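Local coordinates for diphthine synthase (Aeropyrum pernix, PDB 1WDE), which probably uses S-adenosyl-L-methionine to trimethylate the amino group of a modified histidine in translation elongation factor 2, forming diphthine on the route to diphthamide, at residues L11-G16 with D28-A33; D34-E39 with A87-G92. All blocks are in the same frame, centred on the assembly; numbering follows the deposited sequence.

Overall arrangement
From the N terminus, strand 9-14 runs into a turn, and helix 24-32 then doubles back over the sheet; interaction 1 closes this first loop, only 11 residues long. The chain passes directly from the helix into strand 35-39. Interaction 2 closes a second, longer loop of 47 residues, joining that strand to strand 85-90. The two loops follow in series and do not cross. In space they meet, because strand 85-90 lies between strands 9-14 and 35-39: Val88 N is 2.8 Å from Leu11 O, a probable hydrogen bond, and Trp15 CB packs on Val89 CG1. Together they tie one helix and three neighbouring strands of the parallel sheet, with centres about 7 Å apart.

Interaction 1 (L11-G16 with D28-A33); sequences LLVGWG and DAVRRA
Trp15, whose NE1 is fixed by a hydrogen bond to Ser52 OG of helix 47-57, brings the far, six-membered end of its indole against Val30. No hydrogen bond crosses between 11-16 and 28-33, so the evidence for the contact is apolar. CZ3 of Trp15 lies 3.5 Å from CG2 of Val30, while CH2 of the same ring is 4.0 Å from Val30 CB; the methyl approaches the ring obliquely, and the two side chains cross at about a right angle. CG2 of Val30 stands anti to the carbonyl carbon, beside the backbone N. The same CG2 also meets Val13 CG1 at 4.3 Å, which makes Val30 the residue shared by strand and indole.

Leu11 CD1 reaches across to Ala29, 3.7 Å from its O and 4.0 Å from its CB, and also touches Ala33 CB, just past the helix, at 4.4 Å. Trp15 and Gly16 both face Gly92, forming a classic beta bulge. The apolar seam packs helix 24-32 on strand 9-14 within the beta-alpha-beta crossover that leads on to the parallel strand 35-39, across the intervening strand 85-90.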
loop_
_atom_site.group_PDB
_atom_site.type_symbol
_atom_site.label_atom_id
_atom_site.label_comp_id
_atom_site.label_asym_id
_atom_site.label_seq_id
_atom_site.Cartn_x
_atom_site.Cartn_y
_atom_site.Cartn_z
ATOM N N LEU A 11 19.824 -0.642 -10.522
ATOM C CA LEU A 11 19.646 -0.703 -9.082
ATOM C C LEU A 11 18.249 -0.208 -8.751
ATOM O O LEU A 11 17.943 0.962 -8.982
ATOM C CB LEU A 11 20.673 0.185 -8.373
ATOM C CG LEU A 11 22.153 -0.030 -8.702
ATOM C CD1 LEU A 11 23.024 0.846 -7.780
ATOM C CD2 LEU A 11 22.502 -1.498 -8.526
ATOM N N LEU A 12 17.397 -1.102 -8.244
ATOM C CA LEU A 12 16.037 -0.728 -7.837
ATOM C C LEU A 12 16.161 -0.503 -6.345
ATOM O O LEU A 12 16.205 -1.456 -5.571
ATOM C CB LEU A 12 15.034 -1.848 -8.125
ATOM C CG LEU A 12 14.545 -1.990 -9.566
ATOM C CD1 LEU A 12 13.322 -2.889 -9.572
ATOM C CD2 LEU A 12 14.185 -0.632 -10.132
ATOM N N VAL A 13 16.202 0.763 -5.951
ATOM C CA VAL A 13 16.423 1.130 -4.561
ATOM C C VAL A 13 15.233 1.680 -3.760
ATOM O O VAL A 13 14.612 2.671 -4.150
ATOM C CB VAL A 13 17.560 2.180 -4.511
ATOM C CG1 VAL A 13 18.041 2.384 -3.083
ATOM C CG2 VAL A 13 18.712 1.737 -5.424
ATOM N N GLY A 14 14.935 1.042 -2.630
ATOM C CA GLY A 14 13.869 1.529 -1.768
ATOM C C GLY A 14 14.507 2.578 -0.859
ATOM O O GLY A 14 15.526 2.325 -0.219
ATOM N N TRP A 15 13.919 3.762 -0.806
ATOM C CA TRP A 15 14.451 4.854 -0.006
ATOM C C TRP A 15 13.793 5.039 1.378
ATOM O O TRP A 15 14.228 5.877 2.161
ATOM C CB TRP A 15 14.308 6.154 -0.801
ATOM C CG TRP A 15 15.366 7.179 -0.516
ATOM C CD1 TRP A 15 15.187 8.408 0.042
ATOM C CD2 TRP A 15 16.768 7.070 -0.809
ATOM N NE1 TRP A 15 16.390 9.077 0.115
ATOM C CE2 TRP A 15 17.376 8.279 -0.399
ATOM C CE3 TRP A 15 17.567 6.067 -1.377
ATOM C CZ2 TRP A 15 18.749 8.516 -0.537
ATOM C CZ3 TRP A 15 18.936 6.298 -1.514
ATOM C CH2 TRP A 15 19.512 7.520 -1.093
ATOM N N GLY A 16 12.774 4.249 1.699
ATOM C CA GLY A 16 12.094 4.450 2.974
ATOM C C GLY A 16 11.036 5.517 2.711
ATOM O O GLY A 16 11.076 6.166 1.669
ATOM N N ASP A 28 24.610 4.301 0.058
ATOM C CA ASP A 28 25.823 3.898 -0.658
ATOM C C ASP A 28 25.544 3.622 -2.147
ATOM O O ASP A 28 26.173 4.210 -3.034
ATOM C CB ASP A 28 26.404 2.647 -0.003
ATOM C CG ASP A 28 27.773 2.283 -0.547
ATOM O OD1 ASP A 28 28.239 1.155 -0.268
ATOM O OD2 ASP A 28 28.385 3.121 -1.243
ATOM N N ALA A 29 24.592 2.734 -2.421
ATOM C CA ALA A 29 24.235 2.376 -3.792
ATOM C C ALA A 29 23.973 3.567 -4.699
ATOM O O ALA A 29 24.477 3.623 -5.820
ATOM C CB ALA A 29 22.999 1.465 -3.794
ATOM N N VAL A 30 23.161 4.504 -4.222
ATOM C CA VAL A 30 22.800 5.690 -4.996
ATOM C C VAL A 30 23.987 6.627 -5.196
ATOM O O VAL A 30 24.082 7.319 -6.210
ATOM C CB VAL A 30 21.604 6.433 -4.314
ATOM C CG1 VAL A 30 21.503 7.864 -4.789
ATOM C CG2 VAL A 30 20.302 5.702 -4.647
ATOM N N ARG A 31 24.901 6.634 -4.236
ATOM C CA ARG A 31 26.069 7.492 -4.346
ATOM C C ARG A 31 27.045 6.908 -5.361
ATOM O O ARG A 31 27.712 7.648 -6.090
ATOM C CB ARG A 31 26.737 7.662 -2.975
ATOM C CG ARG A 31 25.861 8.445 -1.999
ATOM C CD ARG A 31 26.483 8.656 -0.620
ATOM N NE ARG A 31 26.795 7.406 0.069
ATOM C CZ ARG A 31 26.843 7.274 1.394
ATOM N NH1 ARG A 31 27.144 6.099 1.937
ATOM N NH2 ARG A 31 26.570 8.311 2.178
ATOM N N ARG A 32 27.092 5.581 -5.432
ATOM C CA ARG A 32 27.994 4.892 -6.344
ATOM C C ARG A 32 27.452 4.704 -7.756
ATOM O O ARG A 32 28.190 4.314 -8.658
ATOM C CB ARG A 32 28.410 3.543 -5.741
ATOM C CG ARG A 32 29.275 3.702 -4.496
ATOM C CD ARG A 32 29.670 2.364 -3.883
ATOM N NE ARG A 32 30.585 2.541 -2.755
ATOM C CZ ARG A 32 31.839 2.978 -2.865
ATOM N NH1 ARG A 32 32.338 3.284 -4.057
ATOM N NH2 ARG A 32 32.596 3.122 -1.784
ATOM N N ALA A 33 26.171 4.987 -7.957
ATOM C CA ALA A 33 25.580 4.857 -9.285
ATOM C C ALA A 33 26.095 5.987 -10.183
ATOM O O ALA A 33 26.675 6.957 -9.699
ATOM C CB ALA A 33 24.058 4.914 -9.189
#

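Interaction 2 (D34-E39 with A87-G92); sequences DVVYVE and AVVTAG
This is a parallel strand pairing in the interior of the five-stranded sheet, where segments 35-39 and 87-90 lie at 27° to each other. Four backbone hydrogen bonds establish the register. Ala87 N donates to Val35 O, and Tyr37 N returns a bond to Ala87 O at 2.8 Å. One step further, Val89 N reaches Tyr37 O and Glu39 N reaches Val89 O at 3.1 Å. Each of Ala87 and Val89 thus donates and accepts, the pattern expected when a residue of one parallel strand is bonded to the two flanking its partner.

On one face, Val36 CG1 meets Val89 CG2 at 3.8 Å, and Val53 of helix 47-57 packs over both valines. Strand 62-64 adjoins 35-39 and strand 9-14 adjoins 85-90, which places this pair within the parallel sheet of a tetrapyrrole-methylase-type domain. Tyr37 and Val88 point to the other face, CB of the tyrosine near CG2 of the valine.

At the C-terminal end the contact becomes polar. Thr90 OG1 donates to Glu39 OE1 over 2.9 Å, arriving on the anti side and 31° out of the carboxylate plane. Glu39 CG sits between the backbone N and the carbonyl carbon (chi1 65°), and a further bend at chi2 carries CD back toward Thr90. His100 NE2 and Thr42 OG1 also hydrogen-bond to OE1, so three groups grip this buried oxygen. Where the backbones part, a water bridges them, donating to Glu39 O at 2.7 Å and accepting from Ala91 N. The side chain of Thr90 lies about 7 Å from that of Asp93, inferred from relatives to bind S-adenosyl-L-methionine.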
loop_
_atom_site.group_PDB
_atom_site.type_symbol
_atom_site.label_atom_id
_atom_site.label_comp_id
_atom_site.label_asym_id
_atom_site.label_seq_id
_atom_site.Cartn_x
_atom_site.Cartn_y
_atom_site.Cartn_z
ATOM N N ASP A 34 25.892 5.857 -11.489
ATOM C CA ASP A 34 26.339 6.881 -12.422
ATOM C C ASP A 34 25.171 7.787 -12.762
ATOM O O ASP A 34 25.353 8.977 -13.036
ATOM C CB ASP A 34 26.898 6.247 -13.699
ATOM C CG ASP A 34 28.096 5.348 -13.427
ATOM O OD1 ASP A 34 29.070 5.822 -12.804
ATOM O OD2 ASP A 34 28.063 4.166 -13.837
ATOM N N VAL A 35 23.971 7.213 -12.746
ATOM C CA VAL A 35 22.743 7.952 -13.031
ATOM C C VAL A 35 21.704 7.574 -11.962
ATOM O O VAL A 35 21.679 6.433 -11.488
ATOM C CB VAL A 35 22.176 7.593 -14.426
ATOM C CG1 VAL A 35 21.105 8.600 -14.825
ATOM C CG2 VAL A 35 23.287 7.578 -15.456
ATOM N N VAL A 36 20.859 8.531 -11.587
ATOM C CA VAL A 36 19.838 8.292 -10.573
ATOM C C VAL A 36 18.471 8.847 -10.959
ATOM O O VAL A 36 18.252 10.060 -10.930
ATOM C CB VAL A 36 20.231 8.919 -9.228
ATOM C CG1 VAL A 36 19.178 8.594 -8.176
ATOM C CG2 VAL A 36 21.594 8.403 -8.795
ATOM N N TYR A 37 17.563 7.954 -11.341
ATOM C CA TYR A 37 16.205 8.338 -11.691
ATOM C C TYR A 37 15.436 8.241 -10.386
ATOM O O TYR A 37 15.668 7.335 -9.585
ATOM C CB TYR A 37 15.614 7.370 -12.710
ATOM C CG TYR A 37 16.296 7.401 -14.057
ATOM C CD1 TYR A 37 16.073 8.450 -14.950
ATOM C CD2 TYR A 37 17.170 6.388 -14.439
ATOM C CE1 TYR A 37 16.706 8.486 -16.194
ATOM C CE2 TYR A 37 17.806 6.415 -15.675
ATOM C CZ TYR A 37 17.571 7.463 -16.549
ATOM O OH TYR A 37 18.198 7.479 -17.776
ATOM N N VAL A 38 14.532 9.182 -10.166
ATOM C CA VAL A 38 13.746 9.211 -8.947
ATOM C C VAL A 38 12.281 9.354 -9.318
ATOM O O VAL A 38 11.905 10.274 -10.045
ATOM C CB VAL A 38 14.174 10.399 -8.048
ATOM C CG1 VAL A 38 13.314 10.459 -6.812
ATOM C CG2 VAL A 38 15.623 10.252 -7.661
ATOM N N GLU A 39 11.455 8.432 -8.842
ATOM C CA GLU A 39 10.037 8.495 -9.143
ATOM C C GLU A 39 9.277 8.697 -7.844
ATOM O O GLU A 39 9.467 7.970 -6.871
ATOM C CB GLU A 39 9.579 7.230 -9.899
ATOM C CG GLU A 39 9.649 5.915 -9.147
ATOM C CD GLU A 39 8.397 5.646 -8.328
ATOM O OE1 GLU A 39 8.278 4.531 -7.772
ATOM O OE2 GLU A 39 7.530 6.546 -8.242
ATOM N N ALA A 87 20.350 3.785 -11.334
ATOM C CA ALA A 87 19.523 3.551 -10.163
ATOM C C ALA A 87 18.143 4.170 -10.318
ATOM O O ALA A 87 18.002 5.270 -10.858
ATOM C CB ALA A 87 20.205 4.115 -8.918
ATOM N N VAL A 88 17.127 3.435 -9.873
ATOM C CA VAL A 88 15.752 3.918 -9.888
ATOM C C VAL A 88 15.359 3.904 -8.417
ATOM O O VAL A 88 15.374 2.855 -7.759
ATOM C CB VAL A 88 14.814 3.005 -10.712
ATOM C CG1 VAL A 88 13.371 3.479 -10.573
ATOM C CG2 VAL A 88 15.218 3.040 -12.187
ATOM N N VAL A 89 15.039 5.081 -7.897
ATOM C CA VAL A 89 14.689 5.218 -6.492
ATOM C C VAL A 89 13.207 5.434 -6.254
ATOM O O VAL A 89 12.576 6.267 -6.897
ATOM C CB VAL A 89 15.427 6.385 -5.852
ATOM C CG1 VAL A 89 15.215 6.367 -4.344
ATOM C CG2 VAL A 89 16.919 6.308 -6.190
ATOM N N THR A 90 12.677 4.680 -5.296
ATOM C CA THR A 90 11.274 4.750 -4.916
ATOM C C THR A 90 11.160 5.029 -3.421
ATOM O O THR A 90 11.986 4.571 -2.643
ATOM C CB THR A 90 10.563 3.401 -5.227
ATOM O OG1 THR A 90 10.579 3.173 -6.645
ATOM C CG2 THR A 90 9.112 3.422 -4.732
ATOM N N ALA A 91 10.162 5.808 -3.015
ATOM C CA ALA A 91 9.963 6.027 -1.590
ATOM C C ALA A 91 9.446 4.644 -1.132
ATOM O O ALA A 91 8.794 3.945 -1.898
ATOM C CB ALA A 91 8.894 7.113 -1.359
ATOM N N GLY A 92 9.745 4.230 0.087
ATOM C CA GLY A 92 9.291 2.917 0.517
ATOM C C GLY A 92 10.178 1.817 -0.051
ATOM O O GLY A 92 11.401 1.912 0.001
HETATM O O HOH W 1 8.213 6.682 -4.881
#